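Side-chain contacts in uncharacterized protein (Bacteroides ovatus, PDB 4IRT), which is of unknown function but is a putative neuraminidase with a BNR-repeat, propeller-type fold: residues 16-21 with 73-78; 38-43 with 89-94. One frame throughout, in Å; residues are numbered along the deposited sequence.

Contact 1: residues 16-21 with 73-78; sequences TSVNTT and HNIISM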
loop_
_atom_site.group_PDB
_atom_site.type_symbol
_atom_site.label_atom_id
_atom_site.label_comp_id
_atom_site.label_asym_id
_atom_site.label_seq_id
_atom_site.Cartn_x
_atom_site.Cartn_y
_atom_site.Cartn_z
ATOM N N THR A 16 10.352 9.358 12.585
ATOM C CA THR A 16 10.453 8.217 11.700
ATOM C C THR A 16 9.404 8.374 10.592
ATOM O O THR A 16 8.589 9.277 10.641
ATOM C CB THR A 16 10.168 6.867 12.405
ATOM O OG1 THR A 16 8.759 6.780 12.683
ATOM C CG2 THR A 16 10.999 6.699 13.682
ATOM N N SER A 17 9.418 7.465 9.620
ATOM C CA SER A 17 8.480 7.466 8.487
ATOM C C SER A 17 7.198 6.667 8.743
ATOM O O SER A 17 6.491 6.351 7.809
ATOM C CB SER A 17 9.167 6.885 7.238
ATOM O OG SER A 17 9.722 5.610 7.507
ATOM N N VAL A 18 6.891 6.371 10.008
ATOM C CA VAL A 18 5.741 5.545 10.352
ATOM C C VAL A 18 4.413 6.027 9.751
ATOM O O VAL A 18 3.553 5.207 9.349
ATOM C CB VAL A 18 5.652 5.295 11.891
ATOM C CG1 VAL A 18 5.211 6.539 12.639
ATOM C CG2 VAL A 18 4.729 4.112 12.178
ATOM N N ASN A 19 4.247 7.343 9.625
ATOM C CA ASN A 19 3.008 7.871 9.053
ATOM C C ASN A 19 2.984 7.843 7.541
ATOM O O ASN A 19 1.924 8.053 6.957
ATOM C CB ASN A 19 2.782 9.314 9.495
ATOM C CG ASN A 19 2.246 9.442 10.902
ATOM O OD1 ASN A 19 1.590 8.549 11.444
ATOM N ND2 ASN A 19 2.492 10.590 11.492
ATOM N N THR A 20 4.139 7.589 6.906
ATOM C CA THR A 20 4.310 7.817 5.470
ATOM C C THR A 20 5.020 6.624 4.765
ATOM O O THR A 20 6.036 6.795 4.099
ATOM C CB THR A 20 5.120 9.110 5.238
ATOM O OG1 THR A 20 6.408 8.996 5.894
ATOM C CG2 THR A 20 4.388 10.328 5.782
ATOM N N THR A 21 4.525 5.403 4.947
ATOM C CA THR A 21 5.059 4.279 4.193
ATOM C C THR A 21 4.095 3.939 3.061
ATOM O O THR A 21 2.903 4.294 3.084
ATOM C CB THR A 21 5.294 3.015 5.039
ATOM O OG1 THR A 21 4.050 2.313 5.205
ATOM C CG2 THR A 21 5.944 3.356 6.398
ATOM N N HIS A 73 7.886 0.324 11.122
ATOM C CA HIS A 73 7.020 -0.771 10.702
ATOM C C HIS A 73 5.596 -0.661 11.209
ATOM O O HIS A 73 4.663 -1.233 10.608
ATOM C CB HIS A 73 7.554 -2.122 11.167
ATOM C CG HIS A 73 8.843 -2.504 10.511
ATOM N ND1 HIS A 73 10.067 -2.091 10.984
ATOM C CD2 HIS A 73 9.094 -3.241 9.404
ATOM C CE1 HIS A 73 11.018 -2.551 10.187
ATOM N NE2 HIS A 73 10.455 -3.275 9.238
ATOM N N ASN A 74 5.451 0.032 12.336
ATOM C CA ASN A 74 4.271 -0.073 13.189
ATOM C C ASN A 74 3.085 0.830 12.735
ATOM O O ASN A 74 2.450 1.546 13.528
ATOM C CB ASN A 74 4.657 0.215 14.635
ATOM C CG ASN A 74 5.472 -0.900 15.266
ATOM O OD1 ASN A 74 6.435 -1.411 14.666
ATOM N ND2 ASN A 74 5.110 -1.270 16.489
ATOM N N ILE A 75 2.799 0.750 11.438
ATOM C CA ILE A 75 1.849 1.650 10.782
ATOM C C ILE A 75 0.387 1.439 11.164
ATOM O O ILE A 75 0.013 0.415 11.749
ATOM C CB ILE A 75 1.990 1.545 9.252
ATOM C CG1 ILE A 75 1.652 0.118 8.773
ATOM C CG2 ILE A 75 3.400 1.935 8.852
ATOM C CD1 ILE A 75 0.292 0.010 8.165
ATOM N N ILE A 76 -0.417 2.411 10.785
ATOM C CA ILE A 76 -1.867 2.381 10.896
ATOM C C ILE A 76 -2.442 2.162 9.485
ATOM O O ILE A 76 -2.135 2.926 8.534
ATOM C CB ILE A 76 -2.410 3.742 11.370
ATOM C CG1 ILE A 76 -1.832 4.160 12.726
ATOM C CG2 ILE A 76 -3.949 3.734 11.408
ATOM C CD1 ILE A 76 -1.719 5.674 12.866
ATOM N N SER A 77 -3.308 1.171 9.355
ATOM C CA SER A 77 -4.144 1.015 8.174
ATOM C C SER A 77 -5.617 1.094 8.576
ATOM O O SER A 77 -6.050 0.459 9.563
ATOM C CB SER A 77 -3.891 -0.342 7.504
ATOM O OG SER A 77 -2.668 -0.392 6.777
HETATM N N MSE A 78 -6.390 1.833 7.781
HETATM C CA MSE A 78 -7.824 2.017 7.997
HETATM C C MSE A 78 -8.636 1.756 6.748
HETATM O O MSE A 78 -8.104 1.703 5.614
HETATM C CB MSE A 78 -8.088 3.432 8.506
HETATM C CG MSE A 78 -8.246 4.431 7.387
HETATM SE SE MSE A 78 -8.202 6.327 7.872
HETATM C CE MSE A 78 -9.583 6.333 9.186
HETATM O O HOH W 1 1.043 5.042 10.481
#

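Contact 2: residues 38-43 with 89-94; sequences SYYDND and SFDHHG. With EDO (1,2-ethanediol), chain L; EDO (1,2-ethanediol), chain I.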
loop_
_atom_site.group_PDB
_atom_site.type_symbol
_atom_site.label_atom_id
_atom_site.label_comp_id
_atom_site.label_asym_id
_atom_site.label_seq_id
_atom_site.Cartn_x
_atom_site.Cartn_y
_atom_site.Cartn_z
ATOM N N SER A 38 -5.895 9.004 9.041
ATOM C CA SER A 38 -5.374 8.513 10.309
ATOM C C SER A 38 -3.873 8.727 10.327
ATOM O O SER A 38 -3.222 8.622 9.293
ATOM C CB SER A 38 -5.699 7.003 10.518
ATOM O OG SER A 38 -5.188 6.179 9.486
ATOM N N TYR A 39 -3.359 9.005 11.514
ATOM C CA TYR A 39 -1.936 9.204 11.726
ATOM C C TYR A 39 -1.626 9.158 13.188
ATOM O O TYR A 39 -2.547 9.171 14.034
ATOM C CB TYR A 39 -1.473 10.531 11.163
ATOM C CG TYR A 39 -2.170 11.738 11.709
ATOM C CD1 TYR A 39 -3.331 12.217 11.111
ATOM C CD2 TYR A 39 -1.629 12.457 12.783
ATOM C CE1 TYR A 39 -3.959 13.368 11.579
ATOM C CE2 TYR A 39 -2.253 13.608 13.253
ATOM C CZ TYR A 39 -3.434 14.026 12.647
ATOM O OH TYR A 39 -4.042 15.170 13.089
ATOM N N TYR A 40 -0.323 9.063 13.499
ATOM C CA TYR A 40 0.136 9.247 14.862
ATOM C C TYR A 40 0.557 10.695 15.099
ATOM O O TYR A 40 1.309 11.268 14.296
ATOM C CB TYR A 40 1.327 8.363 15.139
ATOM C CG TYR A 40 1.101 6.865 15.110
ATOM C CD1 TYR A 40 0.383 6.237 16.111
ATOM C CD2 TYR A 40 1.689 6.069 14.123
ATOM C CE1 TYR A 40 0.180 4.870 16.087
ATOM C CE2 TYR A 40 1.509 4.694 14.090
ATOM C CZ TYR A 40 0.775 4.087 15.107
ATOM O OH TYR A 40 0.578 2.715 15.129
ATOM N N ASP A 41 0.105 11.256 16.206
ATOM C CA ASP A 41 0.543 12.569 16.630
ATOM C C ASP A 41 1.932 12.515 17.271
ATOM O O ASP A 41 2.525 11.454 17.416
ATOM C CB ASP A 41 -0.532 13.262 17.482
ATOM C CG ASP A 41 -0.610 12.768 18.913
ATOM O OD1 ASP A 41 0.271 12.025 19.408
ATOM O OD2 ASP A 41 -1.608 13.157 19.587
ATOM N N ASN A 42 2.486 13.670 17.610
ATOM C CA ASN A 42 3.853 13.699 18.110
ATOM C C ASN A 42 4.079 12.960 19.421
ATOM O O ASN A 42 5.217 12.614 19.754
ATOM C CB ASN A 42 4.349 15.141 18.280
ATOM C CG ASN A 42 5.873 15.226 18.215
ATOM O OD1 ASN A 42 6.496 14.660 17.314
ATOM N ND2 ASN A 42 6.464 15.939 19.149
ATOM N N ASP A 43 3.007 12.755 20.175
ATOM C CA ASP A 43 3.065 11.962 21.409
ATOM C C ASP A 43 2.844 10.458 21.201
ATOM O O ASP A 43 2.802 9.672 22.174
ATOM C CB ASP A 43 2.024 12.490 22.385
ATOM C CG ASP A 43 2.292 13.946 22.786
ATOM O OD1 ASP A 43 3.461 14.317 22.989
ATOM O OD2 ASP A 43 1.334 14.707 22.916
ATOM N N SER A 89 -6.456 -0.918 12.131
ATOM C CA SER A 89 -5.504 -1.849 12.692
ATOM C C SER A 89 -4.139 -1.165 12.657
ATOM O O SER A 89 -3.793 -0.501 11.681
ATOM C CB SER A 89 -5.534 -3.182 11.909
ATOM O OG SER A 89 -4.724 -4.179 12.526
ATOM N N PHE A 90 -3.372 -1.307 13.729
ATOM C CA PHE A 90 -2.209 -0.446 13.931
ATOM C C PHE A 90 -1.156 -1.052 14.829
ATOM O O PHE A 90 -1.443 -1.942 15.607
ATOM C CB PHE A 90 -2.642 0.873 14.551
ATOM C CG PHE A 90 -3.532 0.724 15.749
ATOM C CD1 PHE A 90 -4.870 0.460 15.608
ATOM C CD2 PHE A 90 -3.017 0.859 17.032
ATOM C CE1 PHE A 90 -5.685 0.308 16.722
ATOM C CE2 PHE A 90 -3.832 0.714 18.164
ATOM C CZ PHE A 90 -5.167 0.451 18.002
ATOM N N ASP A 91 0.042 -0.506 14.733
ATOM C CA ASP A 91 1.090 -0.687 15.743
ATOM C C ASP A 91 1.587 -2.128 15.923
ATOM O O ASP A 91 1.634 -2.662 17.060
ATOM C CB ASP A 91 0.613 -0.124 17.095
ATOM C CG ASP A 91 1.722 -0.126 18.138
ATOM O OD1 ASP A 91 2.896 0.059 17.745
ATOM O OD2 ASP A 91 1.433 -0.347 19.326
ATOM N N HIS A 92 1.999 -2.746 14.819
ATOM C CA HIS A 92 2.569 -4.075 14.868
ATOM C C HIS A 92 3.961 -4.192 14.249
ATOM O O HIS A 92 4.234 -3.687 13.138
ATOM C CB HIS A 92 1.742 -5.075 14.079
ATOM C CG HIS A 92 0.263 -5.000 14.291
ATOM N ND1 HIS A 92 -0.557 -4.242 13.483
ATOM C CD2 HIS A 92 -0.553 -5.663 15.150
ATOM C CE1 HIS A 92 -1.817 -4.432 13.845
ATOM N NE2 HIS A 92 -1.842 -5.294 14.847
ATOM N N HIS A 93 4.770 -5.019 14.892
ATOM C CA HIS A 93 5.982 -5.553 14.285
ATOM C C HIS A 93 6.279 -6.902 14.905
ATOM O O HIS A 93 7.217 -7.044 15.695
ATOM C CB HIS A 93 7.139 -4.588 14.446
ATOM C CG HIS A 93 8.327 -4.948 13.616
ATOM N ND1 HIS A 93 9.526 -4.276 13.705
ATOM C CD2 HIS A 93 8.509 -5.929 12.700
ATOM C CE1 HIS A 93 10.388 -4.812 12.863
ATOM N NE2 HIS A 93 9.800 -5.818 12.241
ATOM N N GLY A 94 5.406 -7.858 14.599
ATOM C CA GLY A 94 5.411 -9.187 15.166
ATOM C C GLY A 94 4.698 -9.262 16.507
ATOM O O GLY A 94 5.233 -9.837 17.447
HETATM C C1 EDO L . 3.562 -2.932 19.791
HETATM O O1 EDO L . 4.117 -2.616 21.099
HETATM C C2 EDO L . 2.276 -3.749 19.891
HETATM O O2 EDO L . 1.130 -2.922 20.184
HETATM C C1 EDO I . 7.201 9.276 20.669
HETATM O O1 EDO I . 8.404 8.811 21.281
HETATM C C2 EDO I . 6.568 10.339 21.539
HETATM O O2 EDO I . 7.216 11.581 21.250
#

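Contact 1: residues 16-21 with 73-78
Val-18 and Ile-75 bring the two backbones closest, their CA atoms 5.5 Å apart, where a type I beta turn from Ser-17 to Thr-20 lies against the loop that runs into strand 76-80. No hydrogen bond passes directly between the segments; one water joins them instead, giving a proton to Val-18 O at 2.8 Å and accepting one from Ile-76 N at 3.0 Å. An ST turn, in which Thr-16 OG1 accepts from Val-18 N, overlaps the start of the beta turn. The strand belongs to one antiparallel sheet of several, as expected of a blade in a BNR-type propeller, and the turn packs at the end where the chain enters it through an inverse gamma turn centred on Asn-74. The methyl CG2 of Ile-75 carries the side-chain contact. Lying anti to the carbonyl carbon while CG1 takes the place between N and C (chi1 62°), it comes within 3.3 Å of Val-18 O and meets Thr-21 from another side: Thr-21 CG2 is 3.8 Å from Ile-75 CG2, the two side chains crossing at a slant. Val-18 CG2, anti to its own N, touches Ile-75 CG2 more loosely at 4.2 Å and lies 3.7 Å from Asn-74 O.

Contact 2: residues 38-43 with 89-94
Tyr-40, last residue of strand 34-40 after Ser-38 and Tyr-39, reaches across to Phe-90 and Asp-91 with its phenol end. Its ring carbon CG stands anti to the carbonyl carbon (chi1 -65°), which carries the phenol end across to residues 90-91. Tyr-40 OH arrives 3.5 Å from Asp-91 CB and 3.8 Å from Phe-90 CB, at the edge of the Phe-90 ring and near its plane. It is also 3.3 Å from Asp-91 N, but the angle is too poor for a hydrogen bond; the hydroxyl is bonded instead to Asn-74 O. Strands 34-40 and 86-90 belong to separate antiparallel sheets, so the tyrosine spans what are probably neighbouring propeller blades. Across from it, the Asp-91 carboxylate stands nearly upright to the phenol ring, their planes 83° apart. Its OD1 accepts from Asn-68 N and Asn-74 ND2, while OD2 takes a 2.7 Å hydrogen bond from O2 of an ethanediol, probably from the crystallisation liquor. Beyond Tyr-40 the first segment turns away. Asp-41 OD1 accepts from Tyr-45 N and, weakly, from Asp-43 N at 2.9 Å. Asn-42 O receives a hydrogen bond from O2 of a second ethanediol.

How the contacts relate
From the N terminus the chain passes strand 5-12, then residues 16-21, then the sheet of strands 28-31, 34-40, 45-52 and 59-63. That whole sheet lies in the loop that contact 1 closes when 73-78 comes back to 16-21. Contact 2 starts within this loop, at 38-43, and closes beyond it at 89-94, so the two cross rather than nest. Their second segments follow one another through the paired strands 76-80 and 86-90. The first segments are joined directly too: Asn-19 OD1 is 2.9 Å from Tyr-40 N, a probable hydrogen bond. Together the contacts tie the early loop and strand 34-40 to the next sheet.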